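Local coordinates for SEC-C motif domain protein (Psychrobacter arcticus, PDB 2I9W) that binds two zinc ions through two four-cysteine sites and is otherwise of unknown function, with an NTF2-like middle domain of cystatin-like fold, at residues A50-H55 with V104-K109; E70-T75 with K87-W92; R58-A63 with K74-A79. All coordinates share one frame; numbering follows the deposited sequence. Where two conformers were deposited one is given.

Interaction 1: A50-H55 with V104-K109; sequences ADTAEH and VAHTPK
The imidazole of His106 packs against the first turn of helix 53-66, with the CB methylene of Glu54 over one face. Glu54 CB sits 3.6 Å from the centroid of the His106 ring and only 9° off the ring normal, which defines a CH-pi contact. The opposite face is covered by the chain's own Pro108, whose CD stands 4.1 Å above the plane of the His106 ring, so the imidazole is sandwiched. His106 CG is anti to its own backbone N (chi1 178°), which carries the ring across from the strand to the helix. Glu54 runs on extended past the ring; its carboxylate is turned 80° to the imidazole plane, with OE1 3.6 Å from His106 CB, while OE2 makes a salt bridge with Arg58. At the ring edge, in plane, a water lies 2.9 Å from His106 NE2 and accepts from Ala53 N at 2.8 Å, bridging strand and helix. Thr52 brings CB to 4.0 Å from His106 CE1, and its OG1 accepts from His55 N (3.1 Å), a nearly straight bond. A threonine N-cap, with the first helical turn packed on the outermost strand 97-107, joins helix to sheet in this NTF2-like, cystatin-like fold.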
loop_
_atom_site.group_PDB
_atom_site.type_symbol
_atom_site.label_atom_id
_atom_site.label_comp_id
_atom_site.label_asym_id
_atom_site.label_seq_id
_atom_site.Cartn_x
_atom_site.Cartn_y
_atom_site.Cartn_z
ATOM N N ALA A 50 -6.531 -6.488 4.509
ATOM C CA ALA A 50 -5.253 -6.454 5.224
ATOM C C ALA A 50 -5.489 -6.066 6.658
ATOM O O ALA A 50 -6.239 -5.131 6.937
ATOM C CB ALA A 50 -4.277 -5.485 4.546
ATOM N N ASP A 51 -4.879 -6.800 7.593
ATOM C CA ASP A 51 -5.120 -6.564 9.017
ATOM C C ASP A 51 -4.289 -5.402 9.594
ATOM O O ASP A 51 -4.712 -4.727 10.551
ATOM C CB ASP A 51 -4.860 -7.865 9.792
ATOM C CG ASP A 51 -5.344 -7.797 11.250
ATOM N N THR A 52 -3.141 -5.116 8.980
ATOM C CA THR A 52 -2.241 -4.096 9.489
ATOM C C THR A 52 -1.765 -3.240 8.314
ATOM O O THR A 52 -1.866 -3.687 7.166
ATOM C CB THR A 52 -1.025 -4.736 10.190
ATOM O OG1 THR A 52 -0.117 -5.226 9.214
ATOM C CG2 THR A 52 -1.439 -5.869 11.171
ATOM N N ALA A 53 -1.214 -2.051 8.592
ATOM C CA ALA A 53 -0.601 -1.208 7.541
ATOM C C ALA A 53 0.587 -1.893 6.810
ATOM O O ALA A 53 0.742 -1.771 5.589
ATOM C CB ALA A 53 -0.182 0.146 8.143
ATOM N N GLU A 54 1.389 -2.648 7.559
ATOM C CA GLU A 54 2.512 -3.371 6.965
ATOM C C GLU A 54 1.989 -4.390 5.936
ATOM O O GLU A 54 2.486 -4.463 4.806
ATOM C CB GLU A 54 3.423 -4.052 7.999
ATOM C CG GLU A 54 4.478 -4.889 7.239
ATOM C CD GLU A 54 5.331 -5.731 8.106
ATOM O OE1 GLU A 54 5.418 -5.435 9.316
ATOM O OE2 GLU A 54 5.930 -6.681 7.546
ATOM N N HIS A 55 0.950 -5.121 6.312
ATOM C CA HIS A 55 0.353 -6.072 5.416
ATOM C C HIS A 55 -0.265 -5.363 4.222
ATOM O O HIS A 55 -0.083 -5.793 3.083
ATOM C CB HIS A 55 -0.648 -6.893 6.191
ATOM C CG HIS A 55 -1.136 -8.084 5.458
ATOM N ND1 HIS A 55 -2.153 -8.878 5.935
ATOM C CD2 HIS A 55 -0.755 -8.619 4.273
ATOM C CE1 HIS A 55 -2.358 -9.869 5.087
ATOM N NE2 HIS A 55 -1.534 -9.726 4.065
ATOM N N VAL A 104 11.622 -2.232 6.387
ATOM C CA VAL A 104 12.577 -1.756 7.391
ATOM C C VAL A 104 11.913 -1.656 8.764
ATOM O O VAL A 104 12.495 -2.090 9.790
ATOM C CB VAL A 104 13.203 -0.428 6.969
ATOM C CG1 VAL A 104 14.127 0.136 8.089
ATOM C CG2 VAL A 104 13.933 -0.582 5.628
ATOM N N ALA A 105 10.705 -1.109 8.834
ATOM C CA ALA A 105 10.082 -0.848 10.142
ATOM C C ALA A 105 8.602 -0.650 9.954
ATOM O O ALA A 105 8.162 -0.189 8.902
ATOM C CB ALA A 105 10.696 0.395 10.815
ATOM N N HIS A 106 7.852 -1.040 10.974
ATOM C CA HIS A 106 6.398 -0.893 11.022
ATOM C C HIS A 106 6.050 -0.224 12.340
ATOM O O HIS A 106 6.511 -0.664 13.423
ATOM C CB HIS A 106 5.754 -2.271 10.914
ATOM C CG HIS A 106 4.270 -2.259 10.990
ATOM N ND1 HIS A 106 3.553 -3.258 11.611
ATOM C CD2 HIS A 106 3.363 -1.344 10.571
ATOM C CE1 HIS A 106 2.269 -2.967 11.549
ATOM N NE2 HIS A 106 2.124 -1.812 10.927
ATOM N N THR A 107 5.261 0.854 12.250
ATOM C CA THR A 107 4.877 1.663 13.383
ATOM C C THR A 107 3.351 1.602 13.443
ATOM O O THR A 107 2.698 2.475 12.913
ATOM C CB THR A 107 5.345 3.127 13.167
ATOM O OG1 THR A 107 6.787 3.185 13.088
ATOM C CG2 THR A 107 4.849 4.038 14.311
ATOM N N PRO A 108 2.783 0.550 14.056
ATOM C CA PRO A 108 1.330 0.385 13.990
ATOM C C PRO A 108 0.519 1.448 14.773
ATOM O O PRO A 108 -0.662 1.650 14.497
ATOM C CB PRO A 108 1.095 -1.021 14.575
ATOM C CG PRO A 108 2.297 -1.371 15.273
ATOM C CD PRO A 108 3.438 -0.554 14.772
ATOM N N LYS A 109 1.160 2.095 15.731
ATOM C CA LYS A 109 0.484 3.041 16.616
ATOM C C LYS A 109 1.114 4.418 16.488
ATOM O O LYS A 109 1.487 5.026 17.498
ATOM C CB LYS A 109 0.543 2.547 18.063
ATOM C CG LYS A 109 -0.353 1.362 18.357
ATOM C CD LYS A 109 -0.425 1.058 19.892
HETATM O O HOH W 1 -0.728 -1.317 11.237
#

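Interaction 2: E70-T75 with K87-W92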
loop_
_atom_site.group_PDB
_atom_site.type_symbol
_atom_site.label_atom_id
_atom_site.label_comp_id
_atom_site.label_asym_id
_atom_site.label_seq_id
_atom_site.Cartn_x
_atom_site.Cartn_y
_atom_site.Cartn_z
ATOM N N GLU A 70 -6.136 -1.407 -10.237
ATOM C CA GLU A 70 -7.393 -1.275 -9.507
ATOM C C GLU A 70 -7.171 -1.417 -8.002
ATOM O O GLU A 70 -7.722 -0.616 -7.175
ATOM C CB GLU A 70 -8.433 -2.279 -9.984
ATOM C CG GLU A 70 -8.143 -3.810 -9.712
ATOM C CD GLU A 70 -6.922 -4.437 -10.463
ATOM O OE1 GLU A 70 -6.547 -4.032 -11.614
ATOM O OE2 GLU A 70 -6.366 -5.375 -9.868
ATOM N N TYR A 71 -6.357 -2.405 -7.623
ATOM C CA TYR A 71 -6.031 -2.611 -6.206
ATOM C C TYR A 71 -5.319 -1.377 -5.607
ATOM O O TYR A 71 -5.612 -0.958 -4.497
ATOM C CB TYR A 71 -5.183 -3.883 -6.006
ATOM C CG TYR A 71 -5.014 -4.255 -4.568
ATOM C CD1 TYR A 71 -6.004 -4.957 -3.905
ATOM C CD2 TYR A 71 -3.875 -3.884 -3.851
ATOM C CE1 TYR A 71 -5.876 -5.255 -2.577
ATOM C CE2 TYR A 71 -3.724 -4.196 -2.505
ATOM C CZ TYR A 71 -4.736 -4.905 -1.873
ATOM O OH TYR A 71 -4.674 -5.234 -0.538
ATOM N N ILE A 72 -4.424 -0.776 -6.354
ATOM C CA ILE A 72 -3.672 0.392 -5.903
ATOM C C ILE A 72 -4.643 1.581 -5.665
ATOM O O ILE A 72 -4.588 2.258 -4.644
ATOM C CB ILE A 72 -2.540 0.776 -6.935
ATOM C CG1 ILE A 72 -1.536 -0.362 -7.065
ATOM C CG2 ILE A 72 -1.822 2.062 -6.542
ATOM C CD1 ILE A 72 -0.829 -0.726 -5.726
ATOM N N VAL A 73 -5.546 1.801 -6.609
ATOM C CA VAL A 73 -6.562 2.849 -6.408
ATOM C C VAL A 73 -7.453 2.577 -5.182
ATOM O O VAL A 73 -7.621 3.457 -4.319
ATOM C CB VAL A 73 -7.454 3.043 -7.636
ATOM C CG1 VAL A 73 -8.546 4.105 -7.329
ATOM C CG2 VAL A 73 -6.608 3.435 -8.851
ATOM N N LYS A 74 -7.998 1.362 -5.067
ATOM C CA LYS A 74 -9.028 1.090 -4.082
ATOM C C LYS A 74 -8.447 0.999 -2.683
ATOM O O LYS A 74 -9.195 1.071 -1.734
ATOM C CB LYS A 74 -9.807 -0.200 -4.389
ATOM C CG LYS A 74 -10.586 -0.186 -5.722
ATOM C CD LYS A 74 -11.786 0.728 -5.665
ATOM N N THR A 75 -7.130 0.844 -2.554
ATOM C CA THR A 75 -6.528 0.871 -1.233
ATOM C C THR A 75 -5.928 2.253 -0.909
ATOM O O THR A 75 -5.222 2.373 0.104
ATOM C CB THR A 75 -5.441 -0.229 -1.032
ATOM O OG1 THR A 75 -4.414 -0.115 -2.022
ATOM C CG2 THR A 75 -6.083 -1.652 -1.099
ATOM N N LYS A 87 -4.422 4.714 -15.545
ATOM C CA LYS A 87 -3.587 4.376 -16.688
ATOM C C LYS A 87 -2.105 4.678 -16.445
ATOM O O LYS A 87 -1.245 3.907 -16.861
ATOM C CB LYS A 87 -4.098 5.105 -17.918
ATOM C CG LYS A 87 -4.788 4.170 -18.908
ATOM C CD LYS A 87 -6.018 3.451 -18.324
ATOM C CE LYS A 87 -6.867 2.823 -19.452
ATOM N N ALA A 88 -1.820 5.762 -15.726
ATOM C CA ALA A 88 -0.433 6.187 -15.494
ATOM C C ALA A 88 0.187 5.267 -14.481
ATOM O O ALA A 88 1.336 4.881 -14.613
ATOM C CB ALA A 88 -0.351 7.690 -15.067
ATOM N N ILE A 89 -0.596 4.883 -13.475
ATOM C CA ILE A 89 -0.188 3.870 -12.503
ATOM C C ILE A 89 0.093 2.541 -13.206
ATOM O O ILE A 89 1.148 1.923 -12.991
ATOM C CB ILE A 89 -1.269 3.693 -11.402
ATOM C CG1 ILE A 89 -1.480 5.009 -10.654
ATOM C CG2 ILE A 89 -0.878 2.530 -10.439
ATOM C CD1 ILE A 89 -2.649 5.059 -9.649
ATOM N N GLU A 90 -0.834 2.115 -14.067
ATOM C CA GLU A 90 -0.688 0.866 -14.806
ATOM C C GLU A 90 0.610 0.847 -15.594
ATOM O O GLU A 90 1.374 -0.084 -15.489
ATOM C CB GLU A 90 -1.877 0.691 -15.752
ATOM C CG GLU A 90 -1.931 -0.645 -16.494
ATOM C CD GLU A 90 -3.275 -0.845 -17.139
ATOM O OE1 GLU A 90 -3.700 0.037 -17.914
ATOM O OE2 GLU A 90 -3.917 -1.876 -16.876
ATOM N N ASN A 91 0.850 1.868 -16.409
ATOM C CA ASN A 91 2.104 1.949 -17.171
ATOM C C ASN A 91 3.406 1.933 -16.346
ATOM O O ASN A 91 4.352 1.230 -16.696
ATOM C CB ASN A 91 2.077 3.169 -18.076
ATOM C CG ASN A 91 1.106 3.000 -19.221
ATOM O OD1 ASN A 91 0.535 1.916 -19.401
ATOM N ND2 ASN A 91 0.883 4.069 -19.979
ATOM N N TRP A 92 3.424 2.688 -15.247
ATOM C CA TRP A 92 4.600 2.836 -14.403
ATOM C C TRP A 92 4.897 1.503 -13.712
ATOM O O TRP A 92 6.068 1.082 -13.594
ATOM C CB TRP A 92 4.334 3.939 -13.387
ATOM C CG TRP A 92 5.377 4.089 -12.331
ATOM C CD1 TRP A 92 6.560 4.781 -12.427
ATOM C CD2 TRP A 92 5.336 3.543 -11.014
ATOM N NE1 TRP A 92 7.241 4.703 -11.235
ATOM C CE2 TRP A 92 6.513 3.944 -10.358
ATOM C CE3 TRP A 92 4.399 2.776 -10.311
ATOM C CZ2 TRP A 92 6.784 3.586 -9.043
ATOM C CZ3 TRP A 92 4.673 2.423 -9.011
ATOM C CH2 TRP A 92 5.848 2.833 -8.394
#
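Ile89 meets Ile72 and Val73 where two helices of the NTF2-like domain, 69-74 and 86-95, pack through a small apolar contact. The backbones stay well apart: the nearest CA pair, Ile72 and Ile89, is 8.2 Å apart, and the two segments bury 105 Å² in all, more than half of it on Ile89.

From CB, which points at helix 69-74, the Ile89 side chain divides. The CG2 branch, anti to the backbone N, is directed at Ile72 and stops 4.0 Å from Ile72 CG2, so the two isoleucines meet methyl to methyl. The other branch leaves through CG1, beside the backbone N (chi1 -60°), and continues extended to CD1, which comes within 4.4 Å of Val73 CG2. CG1 only carries CD1 out to the valine. One side chain therefore spans two consecutive residues of the shorter helix, the methyl pair of the isoleucines at an ordinary packing distance and the approach to the valine a looser touch. Outside the pair, Leu84 touches both Ile89 and Val73, and Pro69 also rests on Ile89.

Ile72 offers this contact only its CG2 branch. Its CG1 and CD1 turn away from Ile89, and the side chain also packs on Ala63 and Phe64 of helix 53-66, linking the three helices.

The end of helix 69-74 has its own fastening. Tyr71 O accepts from Thr75 N at 3.1 Å and from Thr75 OG1 at 2.9 Å, the two donors arriving from opposite faces of the carbonyl plane. Thr75 CG2 then lies over one face of the Tyr71 ring, offset toward its rim, 3.6 Å above the plane.

Interaction 3: R58-A63 with K74-A79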
loop_
_atom_site.group_PDB
_atom_site.type_symbol
_atom_site.label_atom_id
_atom_site.label_comp_id
_atom_site.label_asym_id
_atom_site.label_seq_id
_atom_site.Cartn_x
_atom_site.Cartn_y
_atom_site.Cartn_z
ATOM N N ARG A 58 2.562 -4.395 1.794
ATOM C CA ARG A 58 3.035 -5.573 1.039
ATOM C C ARG A 58 2.114 -5.897 -0.110
ATOM O O ARG A 58 2.560 -6.130 -1.241
ATOM C CB ARG A 58 3.154 -6.797 1.944
ATOM C CG ARG A 58 4.352 -6.744 2.818
ATOM C CD ARG A 58 4.283 -7.821 3.885
ATOM N NE ARG A 58 5.481 -7.860 4.720
ATOM C CZ ARG A 58 6.645 -8.409 4.365
ATOM N NH1 ARG A 58 6.824 -8.979 3.171
ATOM N NH2 ARG A 58 7.650 -8.391 5.230
ATOM N N THR A 59 0.818 -5.933 0.177
ATOM C CA THR A 59 -0.175 -6.198 -0.908
ATOM C C THR A 59 -0.118 -5.129 -1.999
ATOM O O THR A 59 -0.311 -5.445 -3.165
ATOM C CB THR A 59 -1.648 -6.365 -0.377
ATOM O OG1 THR A 59 -2.106 -5.112 0.202
ATOM C CG2 THR A 59 -1.734 -7.544 0.626
ATOM N N ARG A 60 0.131 -3.875 -1.639
ATOM C CA ARG A 60 0.277 -2.837 -2.681
ATOM C C ARG A 60 1.520 -3.049 -3.568
ATOM O O ARG A 60 1.461 -2.972 -4.771
ATOM C CB ARG A 60 0.222 -1.437 -2.071
ATOM C CG ARG A 60 -1.134 -1.042 -1.437
ATOM C CD ARG A 60 -1.018 0.329 -0.719
ATOM N NE ARG A 60 -0.440 1.391 -1.570
ATOM C CZ ARG A 60 -1.107 2.107 -2.471
ATOM N NH1 ARG A 60 -2.409 1.910 -2.660
ATOM N NH2 ARG A 60 -0.459 3.032 -3.176
ATOM N N TYR A 61 2.655 -3.318 -2.934
ATOM C CA TYR A 61 3.876 -3.664 -3.658
ATOM C C TYR A 61 3.629 -4.813 -4.660
ATOM O O TYR A 61 3.959 -4.722 -5.827
ATOM C CB TYR A 61 4.993 -4.051 -2.674
ATOM C CG TYR A 61 6.175 -4.565 -3.432
ATOM C CD1 TYR A 61 7.038 -3.703 -4.034
ATOM C CD2 TYR A 61 6.373 -5.931 -3.598
ATOM C CE1 TYR A 61 8.114 -4.161 -4.819
ATOM C CE2 TYR A 61 7.414 -6.413 -4.371
ATOM C CZ TYR A 61 8.294 -5.514 -4.995
ATOM O OH TYR A 61 9.357 -5.969 -5.749
ATOM N N SER A 62 3.000 -5.875 -4.182
ATOM C CA SER A 62 2.691 -7.038 -5.048
ATOM C C SER A 62 1.731 -6.644 -6.177
ATOM O O SER A 62 1.845 -7.164 -7.292
ATOM C CB SER A 62 2.087 -8.153 -4.196
ATOM O OG SER A 62 3.063 -8.571 -3.270
ATOM N N ALA A 63 0.846 -5.681 -5.915
ATOM C CA ALA A 63 -0.060 -5.170 -6.966
ATOM C C ALA A 63 0.735 -4.348 -7.997
ATOM O O ALA A 63 0.388 -4.350 -9.146
ATOM C CB ALA A 63 -1.212 -4.348 -6.333
ATOM N N LYS A 74 -7.998 1.362 -5.067
ATOM C CA LYS A 74 -9.028 1.090 -4.082
ATOM C C LYS A 74 -8.447 0.999 -2.683
ATOM O O LYS A 74 -9.195 1.071 -1.734
ATOM C CB LYS A 74 -9.807 -0.200 -4.389
ATOM C CG LYS A 74 -10.586 -0.186 -5.722
ATOM C CD LYS A 74 -11.786 0.728 -5.665
ATOM N N THR A 75 -7.130 0.844 -2.554
ATOM C CA THR A 75 -6.528 0.871 -1.233
ATOM C C THR A 75 -5.928 2.253 -0.909
ATOM O O THR A 75 -5.222 2.373 0.104
ATOM C CB THR A 75 -5.441 -0.229 -1.032
ATOM O OG1 THR A 75 -4.414 -0.115 -2.022
ATOM C CG2 THR A 75 -6.083 -1.652 -1.099
ATOM N N THR A 76 -6.161 3.253 -1.765
ATOM C CA THR A 76 -5.820 4.640 -1.456
ATOM C C THR A 76 -6.991 5.304 -0.744
ATOM O O THR A 76 -8.155 4.969 -1.023
ATOM C CB THR A 76 -5.471 5.393 -2.736
ATOM O OG1 THR A 76 -4.410 4.713 -3.378
ATOM C CG2 THR A 76 -4.994 6.840 -2.458
ATOM N N LEU A 77 -6.679 6.207 0.175
ATOM C CA LEU A 77 -7.693 7.009 0.877
ATOM C C LEU A 77 -8.814 7.358 -0.074
ATOM O O LEU A 77 -8.538 7.912 -1.140
ATOM C CB LEU A 77 -7.078 8.309 1.427
ATOM C CG LEU A 77 -8.056 9.058 2.354
ATOM C CD1 LEU A 77 -8.172 8.331 3.696
ATOM C CD2 LEU A 77 -7.614 10.495 2.561
ATOM N N PRO A 78 -10.077 6.987 0.263
ATOM C CA PRO A 78 -11.185 7.190 -0.702
ATOM C C PRO A 78 -11.294 8.633 -1.301
ATOM O O PRO A 78 -11.531 8.780 -2.488
ATOM C CB PRO A 78 -12.424 6.776 0.104
ATOM C CG PRO A 78 -11.897 5.771 1.114
ATOM C CD PRO A 78 -10.554 6.313 1.487
ATOM N N ALA A 79 -11.070 9.657 -0.479
ATOM C CA ALA A 79 -11.104 11.061 -0.912
ATOM C C ALA A 79 -10.070 11.427 -1.961
ATOM O O ALA A 79 -10.203 12.476 -2.589
ATOM C CB ALA A 79 -10.951 11.998 0.301
HETATM O O HOH W 2 -1.883 5.284 -4.546
#
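Arg60, Thr75 and Thr76 carry 123 of the 128 Å² buried here, with Arg60 giving 61 Å², Thr75 45 Å² and Thr76 17 Å². Arg60 leaves helix 53-66 with a bend at chi3 (52°), which folds its guanidinium back toward the threonines. NH1 donates to Thr75 OG1 at 2.9 Å with an N-H...O angle of 148°. The hydroxyl lies 10° out of the guanidinium plane, at its edge. Contact with Thr75 begins nearer the helix: Arg60 CG is already 3.5 Å from Thr75 OG1, and the two side chains run alongside in opposite senses.

Thr76 meets the arginine differently, crossing it at about a right angle. Its OG1 is 3.5 Å from Arg60 NH1, oblique to the group, and is joined to it through a water that accepts from Arg60 NH2 at 3.0 Å and donates to Thr76 OG1 at 2.8 Å. Beyond the two segments, Ile72 O completes the set as an acceptor for NH1 and also hydrogen-bonds to Thr76 OG1.

Two terminal nitrogens thus have a hydroxyl, a carbonyl and a water as acceptors, all uncharged. The buried guanidinium is held by neutral dipoles at the end of helix 69-74, an arrangement consistent with a positive charge that is solvated internally and fixed in rotation where the chain leaves that helix.

Overall arrangement
All three contacts fall within the NTF2-like middle domain, and helix 53-66 carries one side of interactions 1 and 3. Along the chain, interaction 1 closes a large loop from the start of that helix to the end of strand 97-107, and interactions 2 and 3 are nested inside it. Interactions 2 and 3 share Lys74 and Thr75; their centres lie about 8 Å apart, and Tyr71 OH meets Thr59 OG1 at 2.7 Å between them. Interactions 1 and 2, with centres about 21 Å apart, sit on opposite sides of the chain's centre, while the centres of interactions 1 and 3 are about 13 Å apart. Together they tie the helices to one another and to the edge of the sheet.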